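Local coordinates for alpha-L-rhamnosidase (Klebsiella oxytoca, PDB 4XHC), which hydrolyses terminal non-reducing alpha-L-rhamnose residues in alpha-L-rhamnosides and is a family GH78 glycoside hydrolase, at residues Ala198-Ser203 and Thr226-Met231; Glu233-Gly238 and Asp265-Cys270; Val374-Leu379 and Gln403-Ala408. All coordinates share one frame; numbering follows the deposited sequence.

Interactions 1 and 2 adjoin, with centres 11 Å apart, whereas interaction 3 is a separate packing site whose centre is 37 Å from the first and 29 Å from the second. The chain runs directly from one neighbour to the other: residues 226-231 span the end of helix 214-230, and the loop segment 233-238 follows after one residue. C230 O lies 2.9 Å from E236 N, a probable hydrogen bond, and M231 CE packs on L266 CD2 at 4.0 Å. Interaction 2 also carries D237 of the rhamnose pocket, its OD2 3.5 Å from O3 of the bound sugar. Interaction 3, its nearest atoms about 14 Å from those of interaction 2, pairs two helices of the same glycosidase domain.

Interaction 1. Residues Ala198-Ser203 and Thr226-Met231; sequences AVTSAS and TLQNCM
T200 and Q228 meet through a hydroxyl that reaches past the side chain to the backbone: T200 OG1 donates to Q228 O at 2.7 Å, tilted out of the carbonyl plane. A chi1 of -178°, with OG1 trans to the threonine N, aims the hydroxyl at the helix end. The same oxygen accepts from A202 N at 3.0 Å, an ST turn that curls the chain as it leaves the strand. The close-packed side is at M231, the first residue beyond the helix. Its O receives S201 N at 2.9 Å in a nearly straight bond (175°), approached from above the carbonyl plane, while its SD lies 3.9 Å from A202 CB. L266 of helix 264-276 packs on both S201 and M231, and S201 OG bonds to Q232 O. The looser side is that of the partly exposed Q228, whose extended chain lets NE2 reach A202 O at 3.3 Å, with an N-H...O angle of 138° and the acceptor out of the amide plane. Two of the three bonds across the contact end on carbonyls at the close of the helix, Q228 O and M231 O, so the strand end and its turn probably supply donors that the ending helix lacks or offers only weakly.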
ATOM      1  N   ALA A 198      -9.450  16.848  -9.192  1.00 53.29           N
ATOM      2  CA  ALA A 198      -8.561  17.949  -8.788  1.00 52.42           C
ATOM      3  C   ALA A 198      -9.232  18.906  -7.806  1.00 53.70           C
ATOM      4  O   ALA A 198     -10.424  19.203  -7.922  1.00 55.27           O
ATOM      5  CB  ALA A 198      -8.083  18.713 -10.009  1.00 51.64           C
ATOM      6  N   VAL A 199      -8.454  19.400  -6.851  1.00 53.25           N
ATOM      7  CA  VAL A 199      -8.976  20.270  -5.805  1.00 54.74           C
ATOM      8  C   VAL A 199      -8.206  21.574  -5.708  1.00 54.24           C
ATOM      9  O   VAL A 199      -7.016  21.630  -6.015  1.00 52.78           O
ATOM     10  CB  VAL A 199      -8.972  19.587  -4.407  1.00 55.39           C
ATOM     11  CG1 VAL A 199      -9.982  18.451  -4.365  1.00 56.75           C
ATOM     12  CG2 VAL A 199      -7.573  19.097  -4.015  1.00 53.48           C
ATOM     13  N   THR A 200      -8.908  22.597  -5.226  1.00 55.56           N
ATOM     14  CA  THR A 200      -8.364  23.931  -4.986  1.00 55.57           C
ATOM     15  C   THR A 200      -9.435  24.748  -4.266  1.00 57.33           C
ATOM     16  O   THR A 200     -10.623  24.433  -4.353  1.00 58.08           O
ATOM     17  CB  THR A 200      -7.970  24.644  -6.307  1.00 55.79           C
ATOM     18  OG1 THR A 200      -7.399  25.930  -6.025  1.00 55.91           O
ATOM     19  CG2 THR A 200      -9.183  24.823  -7.227  1.00 57.23           C
ATOM     20  N   SER A 201      -9.011  25.788  -3.552  1.00 58.29           N
ATOM     21  CA  SER A 201      -9.932  26.763  -2.983  1.00 60.17           C
ATOM     22  C   SER A 201     -10.014  27.987  -3.877  1.00 61.93           C
ATOM     23  O   SER A 201     -10.768  28.904  -3.586  1.00 64.40           O
ATOM     24  CB  SER A 201      -9.488  27.183  -1.588  1.00 59.55           C
ATOM     25  OG  SER A 201      -8.212  27.790  -1.633  1.00 58.62           O
ATOM     26  N   ALA A 202      -9.241  28.006  -4.957  1.00 61.99           N
ATOM     27  CA  ALA A 202      -9.259  29.120  -5.896  1.00 65.99           C
ATOM     28  C   ALA A 202     -10.152  28.797  -7.093  1.00 67.77           C
ATOM     29  O   ALA A 202      -9.691  28.713  -8.232  1.00 67.65           O
ATOM     30  CB  ALA A 202      -7.843  29.438  -6.350  1.00 66.29           C
ATOM     31  N   SER A 203     -11.437  28.627  -6.818  1.00 69.90           N
ATOM     32  CA  SER A 203     -12.400  28.233  -7.831  1.00 73.22           C
ATOM     33  C   SER A 203     -13.251  29.404  -8.303  1.00 76.78           C
ATOM     34  O   SER A 203     -14.197  29.202  -9.058  1.00 78.61           O
ATOM     35  CB  SER A 203     -13.304  27.150  -7.258  1.00 74.59           C
ATOM     36  OG  SER A 203     -13.876  27.594  -6.045  1.00 75.17           O
ATOM     37  N   THR A 226       0.170  27.918 -10.941  1.00 52.85           N
ATOM     38  CA  THR A 226       1.005  27.629  -9.785  1.00 51.47           C
ATOM     39  C   THR A 226       0.310  28.042  -8.501  1.00 52.58           C
ATOM     40  O   THR A 226       0.251  27.271  -7.543  1.00 53.92           O
ATOM     41  CB  THR A 226       2.365  28.357  -9.860  1.00 50.25           C
ATOM     42  OG1 THR A 226       2.976  28.112 -11.133  1.00 49.90           O
ATOM     43  CG2 THR A 226       3.284  27.869  -8.763  1.00 49.13           C
ATOM     44  N   LEU A 227      -0.194  29.266  -8.465  1.00 54.33           N
ATOM     45  CA  LEU A 227      -0.866  29.753  -7.265  1.00 56.82           C
ATOM     46  C   LEU A 227      -2.129  28.938  -7.003  1.00 57.12           C
ATOM     47  O   LEU A 227      -2.400  28.558  -5.867  1.00 56.67           O
ATOM     48  CB  LEU A 227      -1.211  31.247  -7.384  1.00 59.01           C
ATOM     49  CG  LEU A 227      -2.002  31.829  -6.203  1.00 59.70           C
ATOM     50  CD1 LEU A 227      -1.234  31.697  -4.893  1.00 57.07           C
ATOM     51  CD2 LEU A 227      -2.356  33.280  -6.473  1.00 61.95           C
ATOM     52  N   GLN A 228      -2.890  28.679  -8.060  1.00 57.36           N
ATOM     53  CA  GLN A 228      -4.140  27.952  -7.937  1.00 57.78           C
ATOM     54  C   GLN A 228      -3.972  26.612  -7.240  1.00 55.71           C
ATOM     55  O   GLN A 228      -4.768  26.255  -6.383  1.00 56.81           O
ATOM     56  CB  GLN A 228      -4.753  27.726  -9.306  1.00 59.65           C
ATOM     57  CG  GLN A 228      -6.059  26.957  -9.246  1.00 61.76           C
ATOM     58  CD  GLN A 228      -6.778  26.968 -10.569  1.00 64.03           C
ATOM     59  OE1 GLN A 228      -6.460  26.185 -11.464  1.00 64.31           O
ATOM     60  NE2 GLN A 228      -7.752  27.860 -10.706  1.00 65.63           N
ATOM     61  N   ASN A 229      -2.943  25.868  -7.611  1.00 53.90           N
ATOM     62  CA  ASN A 229      -2.733  24.551  -7.020  1.00 55.09           C
ATOM     63  C   ASN A 229      -2.199  24.620  -5.585  1.00 54.44           C
ATOM     64  O   ASN A 229      -2.399  23.692  -4.797  1.00 56.18           O
ATOM     65  CB  ASN A 229      -1.844  23.677  -7.918  1.00 54.55           C
ATOM     66  CG  ASN A 229      -2.573  23.194  -9.171  1.00 55.90           C
ATOM     67  OD1 ASN A 229      -3.784  23.362  -9.304  1.00 57.65           O
ATOM     68  ND2 ASN A 229      -1.835  22.609 -10.100  1.00 56.39           N
ATOM     69  N   CYS A 230      -1.553  25.727  -5.242  1.00 52.83           N
ATOM     70  CA  CYS A 230      -1.068  25.942  -3.887  1.00 51.95           C
ATOM     71  C   CYS A 230      -2.175  26.432  -2.936  1.00 52.45           C
ATOM     72  O   CYS A 230      -2.078  26.247  -1.723  1.00 51.29           O
ATOM     73  CB  CYS A 230       0.121  26.911  -3.907  1.00 51.44           C
ATOM     74  SG  CYS A 230       1.674  26.138  -4.430  1.00 53.45           S
ATOM     75  N   MET A 231      -3.222  27.051  -3.484  1.00 53.72           N
ATOM     76  CA  MET A 231      -4.344  27.540  -2.674  1.00 56.37           C
ATOM     77  C   MET A 231      -5.327  26.425  -2.325  1.00 55.73           C
ATOM     78  O   MET A 231      -6.101  25.991  -3.168  1.00 55.74           O
ATOM     79  CB  MET A 231      -5.075  28.686  -3.382  1.00 59.34           C
ATOM     80  CG  MET A 231      -4.321  30.009  -3.316  1.00 60.84           C
ATOM     81  SD  MET A 231      -5.114  31.337  -4.243  1.00 63.90           S
ATOM     82  CE  MET A 231      -6.571  31.614  -3.236  1.00 66.40           C
TER

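Interaction 2. Residues Glu233-Gly238 and Asp265-Cys270; sequences EVFEDG and DLVRRC. With RAM (alpha-L-rhamnopyranose), chain C.
L266 lies against F235 along most of its length, and its atoms can be traced outward in turn. CB sits 3.9 Å from F235 CE2, at the rim of the ring. With chi1 at -171°, CG is turned away from the leucine N and comes to 3.5 Å from the same CE2. The branches then part: CD1 goes to the backbone, 4.0 Å from E233 O, while CD2 rises over one ring face, 3.9 Å from the F235 centroid and 18° off the normal, a CH-pi contact. The ring edge is filled by the same helix one residue and one turn further on. V267 N lies in the ring plane, and C270 SG is 3.8 Å from F235 CD2; seen from the ring centroid it lies 79° off the normal, a sulfur-aromatic contact at the edge. R269 supplies the polar link: its extended chain brings NE to E233 O at 3.0 Å, nearly in line with the carbonyl bond though somewhat out of the guanidinium plane, and NH2 adds a weak bond to that oxygen. NH1 of R269 binds A43 O, so the guanidinium has a second backbone partner. The loop gripped in this way by helix 264-276 leads on to D237, whose OD2 is 3.5 Å from O3 of the bound rhamnose; buried helix-to-loop packing here passes directly into the sugar pocket of the six-hairpin glycosidase domain.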
ATOM      1  N   GLU A 233      -6.708  24.553   1.782  1.00 58.50           N
ATOM      2  CA  GLU A 233      -7.311  24.998   3.048  1.00 60.38           C
ATOM      3  C   GLU A 233      -6.423  26.024   3.751  1.00 59.42           C
ATOM      4  O   GLU A 233      -6.870  26.732   4.664  1.00 58.38           O
ATOM      5  CB  GLU A 233      -7.658  23.809   3.955  1.00 62.49           C
ATOM      6  CG  GLU A 233      -9.005  23.187   3.586  1.00 66.87           C
ATOM      7  CD  GLU A 233      -9.321  21.895   4.322  1.00 69.41           C
ATOM      8  OE1 GLU A 233      -8.476  20.976   4.297  1.00 72.62           O
ATOM      9  OE2 GLU A 233     -10.425  21.793   4.908  1.00 70.78           O
ATOM     10  N   VAL A 234      -5.168  26.093   3.305  1.00 58.32           N
ATOM     11  CA  VAL A 234      -4.258  27.208   3.594  1.00 58.22           C
ATOM     12  C   VAL A 234      -3.476  27.509   2.317  1.00 57.07           C
ATOM     13  O   VAL A 234      -3.612  26.792   1.326  1.00 59.45           O
ATOM     14  CB  VAL A 234      -3.266  26.874   4.733  1.00 57.50           C
ATOM     15  CG1 VAL A 234      -4.012  26.551   6.018  1.00 58.57           C
ATOM     16  CG2 VAL A 234      -2.336  25.725   4.355  1.00 55.84           C
ATOM     17  N   PHE A 235      -2.658  28.554   2.337  1.00 55.54           N
ATOM     18  CA  PHE A 235      -1.692  28.788   1.259  1.00 54.03           C
ATOM     19  C   PHE A 235      -0.526  27.810   1.419  1.00 52.49           C
ATOM     20  O   PHE A 235       0.423  28.092   2.148  1.00 53.09           O
ATOM     21  CB  PHE A 235      -1.142  30.223   1.317  1.00 54.02           C
ATOM     22  CG  PHE A 235      -2.103  31.280   0.857  1.00 54.23           C
ATOM     23  CD1 PHE A 235      -2.265  31.549  -0.490  1.00 55.14           C
ATOM     24  CD2 PHE A 235      -2.810  32.036   1.770  1.00 55.95           C
ATOM     25  CE1 PHE A 235      -3.127  32.541  -0.920  1.00 56.52           C
ATOM     26  CE2 PHE A 235      -3.685  33.026   1.349  1.00 58.47           C
ATOM     27  CZ  PHE A 235      -3.840  33.282   0.002  1.00 58.34           C
ATOM     28  N   GLU A 236      -0.584  26.661   0.755  1.00 51.63           N
ATOM     29  CA  GLU A 236       0.484  25.667   0.882  1.00 50.57           C
ATOM     30  C   GLU A 236       1.722  26.126   0.111  1.00 50.28           C
ATOM     31  O   GLU A 236       1.590  26.775  -0.918  1.00 52.28           O
ATOM     32  CB  GLU A 236       0.026  24.314   0.360  1.00 50.40           C
ATOM     33  CG  GLU A 236      -1.147  23.720   1.129  1.00 52.13           C
ATOM     34  CD  GLU A 236      -1.491  22.296   0.699  1.00 52.28           C
ATOM     35  OE1 GLU A 236      -0.724  21.693  -0.094  1.00 51.24           O
ATOM     36  OE2 GLU A 236      -2.528  21.770   1.165  1.00 51.32           O
ATOM     37  N   ASP A 237       2.917  25.824   0.616  1.00 48.68           N
ATOM     38  CA  ASP A 237       4.141  26.209  -0.092  1.00 48.34           C
ATOM     39  C   ASP A 237       4.303  25.417  -1.380  1.00 48.63           C
ATOM     40  O   ASP A 237       4.638  25.988  -2.418  1.00 49.13           O
ATOM     41  CB  ASP A 237       5.394  26.110   0.806  1.00 48.94           C
ATOM     42  CG  ASP A 237       5.687  24.698   1.301  1.00 48.73           C
ATOM     43  OD1 ASP A 237       4.753  23.897   1.491  1.00 50.02           O
ATOM     44  OD2 ASP A 237       6.873  24.399   1.528  1.00 49.26           O
ATOM     45  N   GLY A 238       4.068  24.105  -1.297  1.00 49.38           N
ATOM     46  CA  GLY A 238       4.088  23.193  -2.452  1.00 49.01           C
ATOM     47  C   GLY A 238       3.120  22.024  -2.234  1.00 49.16           C
ATOM     48  O   GLY A 238       3.127  21.415  -1.168  1.00 48.77           O
ATOM     49  N   ASP A 265     -10.112  36.745   2.599  1.00 71.10           N
ATOM     50  CA  ASP A 265     -10.483  35.902   3.735  1.00 72.62           C
ATOM     51  C   ASP A 265      -9.411  34.850   4.052  1.00 68.86           C
ATOM     52  O   ASP A 265      -9.194  34.500   5.211  1.00 66.50           O
ATOM     53  CB  ASP A 265     -11.856  35.231   3.502  1.00 77.02           C
ATOM     54  CG  ASP A 265     -11.937  34.471   2.171  1.00 79.38           C
ATOM     55  OD1 ASP A 265     -11.702  35.084   1.112  1.00 81.71           O
ATOM     56  OD2 ASP A 265     -12.250  33.263   2.179  1.00 80.30           O
ATOM     57  N   LEU A 266      -8.742  34.350   3.022  1.00 67.61           N
ATOM     58  CA  LEU A 266      -7.735  33.317   3.210  1.00 66.80           C
ATOM     59  C   LEU A 266      -6.417  33.883   3.741  1.00 62.68           C
ATOM     60  O   LEU A 266      -5.712  33.220   4.495  1.00 59.44           O
ATOM     61  CB  LEU A 266      -7.516  32.552   1.898  1.00 69.45           C
ATOM     62  CG  LEU A 266      -6.649  31.295   1.996  1.00 69.59           C
ATOM     63  CD1 LEU A 266      -7.233  30.302   2.990  1.00 71.08           C
ATOM     64  CD2 LEU A 266      -6.474  30.660   0.624  1.00 71.33           C
ATOM     65  N   VAL A 267      -6.082  35.106   3.343  1.00 63.11           N
ATOM     66  CA  VAL A 267      -4.899  35.798   3.884  1.00 60.28           C
ATOM     67  C   VAL A 267      -5.129  36.103   5.360  1.00 59.00           C
ATOM     68  O   VAL A 267      -4.247  35.949   6.196  1.00 58.36           O
ATOM     69  CB  VAL A 267      -4.596  37.117   3.133  1.00 59.53           C
ATOM     70  CG1 VAL A 267      -3.384  37.813   3.734  1.00 57.42           C
ATOM     71  CG2 VAL A 267      -4.363  36.840   1.653  1.00 60.43           C
ATOM     72  N   ARG A 268      -6.340  36.533   5.661  1.00 61.44           N
ATOM     73  CA  ARG A 268      -6.761  36.804   7.029  1.00 62.88           C
ATOM     74  C   ARG A 268      -6.694  35.557   7.898  1.00 61.94           C
ATOM     75  O   ARG A 268      -6.212  35.623   9.021  1.00 60.24           O
ATOM     76  CB  ARG A 268      -8.191  37.331   7.015  1.00 65.32           C
ATOM     77  CG  ARG A 268      -8.676  37.875   8.333  1.00 66.34           C
ATOM     78  CD  ARG A 268     -10.118  38.301   8.188  1.00 69.38           C
ATOM     79  NE  ARG A 268     -10.650  38.752   9.464  1.00 70.75           N
ATOM     80  CZ  ARG A 268     -11.914  38.618   9.841  1.00 73.30           C
ATOM     81  NH1 ARG A 268     -12.805  38.029   9.046  1.00 73.99           N
ATOM     82  NH2 ARG A 268     -12.290  39.072  11.030  1.00 74.88           N
ATOM     83  N   ARG A 269      -7.181  34.429   7.370  1.00 62.24           N
ATOM     84  CA  ARG A 269      -7.128  33.148   8.082  1.00 61.40           C
ATOM     85  C   ARG A 269      -5.682  32.786   8.433  1.00 59.33           C
ATOM     86  O   ARG A 269      -5.384  32.349   9.544  1.00 56.63           O
ATOM     87  CB  ARG A 269      -7.764  32.033   7.238  1.00 62.58           C
ATOM     88  CG  ARG A 269      -7.469  30.616   7.732  1.00 62.39           C
ATOM     89  CD  ARG A 269      -8.290  29.571   6.998  1.00 64.09           C
ATOM     90  NE  ARG A 269      -7.684  28.241   7.068  1.00 64.11           N
ATOM     91  CZ  ARG A 269      -7.815  27.383   8.083  1.00 65.85           C
ATOM     92  NH1 ARG A 269      -8.531  27.680   9.167  1.00 67.24           N
ATOM     93  NH2 ARG A 269      -7.216  26.202   8.014  1.00 66.11           N
ATOM     94  N   CYS A 270      -4.786  32.995   7.477  1.00 59.22           N
ATOM     95  CA  CYS A 270      -3.404  32.591   7.640  1.00 59.24           C
ATOM     96  C   CYS A 270      -2.662  33.535   8.583  1.00 56.73           C
ATOM     97  O   CYS A 270      -1.800  33.092   9.337  1.00 55.18           O
ATOM     98  CB  CYS A 270      -2.727  32.420   6.270  1.00 60.96           C
ATOM     99  SG  CYS A 270      -3.400  30.978   5.349  1.00 68.82           S
TER
HETATM  100  C1  RAM C 900      11.621  24.915   2.647  1.00 42.92           C
HETATM  101  C2  RAM C 900      10.609  25.300   1.586  1.00 43.00           C
HETATM  102  C3  RAM C 900       9.767  26.473   2.050  1.00 44.08           C
HETATM  103  C4  RAM C 900      10.661  27.490   2.739  1.00 44.03           C
HETATM  104  C5  RAM C 900      11.184  26.883   4.030  1.00 45.45           C
HETATM  105  C6  RAM C 900      12.556  27.380   4.411  1.00 47.24           C
HETATM  106  O1  RAM C 900      11.670  23.544   2.714  1.00 43.00           O
HETATM  107  O2  RAM C 900      11.353  25.689   0.443  1.00 43.68           O
HETATM  108  O3  RAM C 900       9.099  27.086   0.945  1.00 46.08           O
HETATM  109  O4  RAM C 900       9.931  28.663   3.046  1.00 43.03           O
HETATM  110  O5  RAM C 900      11.251  25.445   3.915  1.00 45.97           O

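Interaction 3. Residues Val374-Leu379 and Gln403-Ala408; sequences VLIYCL and QLKSAA
I376 overlaps L404, the two side chains running past each other in opposite directions with I376 CG1 at 3.7 Å from L404 CB. Farther out, I376 CD1 continues to the backbone of the facing helix and stops 3.8 Å from L404 O, a carbonyl that also accepts a hydrogen bond from Q372 NE2. Its other branch, CG2, turns to K405 and meets CE at 3.8 Å. The methylenes of K405, extended beyond CG, are what touch I376; the amine at their end is hydrogen-bonded to E440 O, so the chain presents an apolar flank while its charge is engaged beyond the two helices. The backbones run antiparallel, their short segments crossing at -156° with axes 10.2 Å apart. Helices 368-389 and 391-412 are consecutive and joined by a single residue, which makes them an antiparallel helical hairpin. They lie in the six-hairpin glycosidase domain, consistent with an (alpha/alpha)6 barrel. Within the hairpin L404 meets three side chains of the facing helix. Its chi2 of -180° carries CD1 straight on from CA, across the interface, to where two leucines one helical turn apart receive it: CD2 of L375 lies 3.8 Å away and CD2 of L379 3.9 Å. Both leucines cross L404 at about a right angle, and their CD2 atoms approach the methyl from different directions. L379 also packs on Y397 and L401 of helix 391-412, and I376 on L401, A439 and V441.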
ATOM      1  N   VAL A 374      16.540  43.061   6.065  1.00 46.44           N
ATOM      2  CA  VAL A 374      15.179  42.620   6.331  1.00 47.58           C
ATOM      3  C   VAL A 374      14.626  43.349   7.554  1.00 49.19           C
ATOM      4  O   VAL A 374      13.466  43.747   7.574  1.00 53.12           O
ATOM      5  CB  VAL A 374      15.102  41.089   6.495  1.00 47.23           C
ATOM      6  CG1 VAL A 374      13.745  40.663   7.041  1.00 46.95           C
ATOM      7  CG2 VAL A 374      15.364  40.409   5.155  1.00 46.45           C
ATOM      8  N   LEU A 375      15.466  43.538   8.557  1.00 48.76           N
ATOM      9  CA  LEU A 375      15.063  44.248   9.758  1.00 49.77           C
ATOM     10  C   LEU A 375      14.642  45.677   9.433  1.00 51.02           C
ATOM     11  O   LEU A 375      13.592  46.139   9.874  1.00 51.83           O
ATOM     12  CB  LEU A 375      16.213  44.254  10.774  1.00 50.37           C
ATOM     13  CG  LEU A 375      15.961  45.016  12.074  1.00 50.86           C
ATOM     14  CD1 LEU A 375      14.708  44.495  12.760  1.00 50.61           C
ATOM     15  CD2 LEU A 375      17.171  44.896  12.982  1.00 51.77           C
ATOM     16  N   ILE A 376      15.471  46.371   8.663  1.00 51.34           N
ATOM     17  CA  ILE A 376      15.200  47.760   8.289  1.00 51.58           C
ATOM     18  C   ILE A 376      13.955  47.865   7.406  1.00 51.45           C
ATOM     19  O   ILE A 376      13.171  48.798   7.534  1.00 52.76           O
ATOM     20  CB  ILE A 376      16.409  48.379   7.559  1.00 51.70           C
ATOM     21  CG1 ILE A 376      17.589  48.510   8.524  1.00 51.91           C
ATOM     22  CG2 ILE A 376      16.051  49.742   6.975  1.00 53.43           C
ATOM     23  CD1 ILE A 376      18.907  48.812   7.847  1.00 52.11           C
ATOM     24  N   TYR A 377      13.786  46.902   6.508  1.00 51.08           N
ATOM     25  CA  TYR A 377      12.618  46.848   5.631  1.00 52.02           C
ATOM     26  C   TYR A 377      11.328  46.708   6.437  1.00 53.26           C
ATOM     27  O   TYR A 377      10.344  47.404   6.173  1.00 53.26           O
ATOM     28  CB  TYR A 377      12.752  45.670   4.649  1.00 50.92           C
ATOM     29  CG  TYR A 377      11.635  45.569   3.638  1.00 50.30           C
ATOM     30  CD1 TYR A 377      10.498  44.830   3.912  1.00 50.47           C
ATOM     31  CD2 TYR A 377      11.722  46.210   2.402  1.00 50.60           C
ATOM     32  CE1 TYR A 377       9.469  44.740   2.993  1.00 52.05           C
ATOM     33  CE2 TYR A 377      10.704  46.123   1.476  1.00 51.23           C
ATOM     34  CZ  TYR A 377       9.579  45.387   1.779  1.00 52.70           C
ATOM     35  OH  TYR A 377       8.550  45.285   0.879  1.00 54.52           O
ATOM     36  N   CYS A 378      11.345  45.811   7.423  1.00 53.49           N
ATOM     37  CA  CYS A 378      10.145  45.498   8.202  1.00 54.24           C
ATOM     38  C   CYS A 378       9.878  46.522   9.316  1.00 53.73           C
ATOM     39  O   CYS A 378       8.727  46.826   9.638  1.00 53.79           O
ATOM     40  CB  CYS A 378      10.212  44.058   8.729  1.00 54.76           C
ATOM     41  SG  CYS A 378      10.046  42.793   7.420  1.00 60.35           S
ATOM     42  N   LEU A 379      10.932  47.101   9.868  1.00 53.37           N
ATOM     43  CA  LEU A 379      10.766  48.222  10.796  1.00 54.06           C
ATOM     44  C   LEU A 379      10.026  49.382  10.130  1.00 54.63           C
ATOM     45  O   LEU A 379       9.138  49.975  10.723  1.00 55.91           O
ATOM     46  CB  LEU A 379      12.116  48.694  11.309  1.00 53.98           C
ATOM     47  CG  LEU A 379      12.064  49.749  12.399  1.00 57.06           C
ATOM     48  CD1 LEU A 379      11.261  49.267  13.590  1.00 58.20           C
ATOM     49  CD2 LEU A 379      13.473  50.107  12.831  1.00 59.25           C
ATOM     50  N   GLN A 403      19.325  54.782  13.099  1.00 65.27           N
ATOM     51  CA  GLN A 403      20.507  54.127  13.672  1.00 62.84           C
ATOM     52  C   GLN A 403      20.904  52.927  12.851  1.00 58.31           C
ATOM     53  O   GLN A 403      22.071  52.778  12.507  1.00 58.14           O
ATOM     54  CB  GLN A 403      20.258  53.733  15.125  1.00 65.81           C
ATOM     55  CG  GLN A 403      20.253  54.939  16.048  1.00 72.62           C
ATOM     56  CD  GLN A 403      19.750  54.600  17.431  1.00 76.05           C
ATOM     57  OE1 GLN A 403      19.919  53.466  17.896  1.00 79.67           O
ATOM     58  NE2 GLN A 403      19.131  55.575  18.097  1.00 78.29           N
ATOM     59  N   LEU A 404      19.925  52.094  12.502  1.00 56.41           N
ATOM     60  CA  LEU A 404      20.186  50.858  11.759  1.00 53.02           C
ATOM     61  C   LEU A 404      20.720  51.132  10.354  1.00 50.78           C
ATOM     62  O   LEU A 404      21.672  50.485   9.918  1.00 48.06           O
ATOM     63  CB  LEU A 404      18.924  49.996  11.667  1.00 52.65           C
ATOM     64  CG  LEU A 404      18.314  49.478  12.969  1.00 54.74           C
ATOM     65  CD1 LEU A 404      17.077  48.645  12.673  1.00 55.32           C
ATOM     66  CD2 LEU A 404      19.318  48.664  13.770  1.00 54.81           C
ATOM     67  N   LYS A 405      20.107  52.073   9.644  1.00 51.24           N
ATOM     68  CA  LYS A 405      20.615  52.464   8.333  1.00 51.58           C
ATOM     69  C   LYS A 405      22.052  52.998   8.406  1.00 53.25           C
ATOM     70  O   LYS A 405      22.891  52.608   7.596  1.00 53.08           O
ATOM     71  CB  LYS A 405      19.725  53.518   7.691  1.00 54.36           C
ATOM     72  CG  LYS A 405      18.371  53.000   7.279  1.00 54.00           C
ATOM     73  CD  LYS A 405      17.665  53.975   6.362  1.00 55.44           C
ATOM     74  CE  LYS A 405      16.281  53.459   6.040  1.00 56.53           C
ATOM     75  NZ  LYS A 405      15.605  54.249   4.986  1.00 59.41           N
ATOM     76  N   SER A 406      22.329  53.894   9.359  1.00 55.65           N
ATOM     77  CA  SER A 406      23.692  54.405   9.555  1.00 56.83           C
ATOM     78  C   SER A 406      24.687  53.297   9.880  1.00 55.30           C
ATOM     79  O   SER A 406      25.784  53.255   9.319  1.00 57.88           O
ATOM     80  CB  SER A 406      23.743  55.441  10.672  1.00 58.92           C
ATOM     81  OG  SER A 406      23.057  56.602  10.269  1.00 61.86           O
ATOM     82  N   ALA A 407      24.306  52.411  10.788  1.00 52.64           N
ATOM     83  CA  ALA A 407      25.167  51.313  11.174  1.00 51.27           C
ATOM     84  C   ALA A 407      25.455  50.394   9.977  1.00 50.91           C
ATOM     85  O   ALA A 407      26.565  49.873   9.840  1.00 51.79           O
ATOM     86  CB  ALA A 407      24.537  50.538  12.313  1.00 50.80           C
ATOM     87  N   ALA A 408      24.466  50.210   9.110  1.00 49.47           N
ATOM     88  CA  ALA A 408      24.657  49.415   7.911  1.00 48.93           C
ATOM     89  C   ALA A 408      25.722  50.030   7.007  1.00 49.45           C
ATOM     90  O   ALA A 408      26.632  49.336   6.558  1.00 49.47           O
ATOM     91  CB  ALA A 408      23.346  49.268   7.163  1.00 49.76           C
TER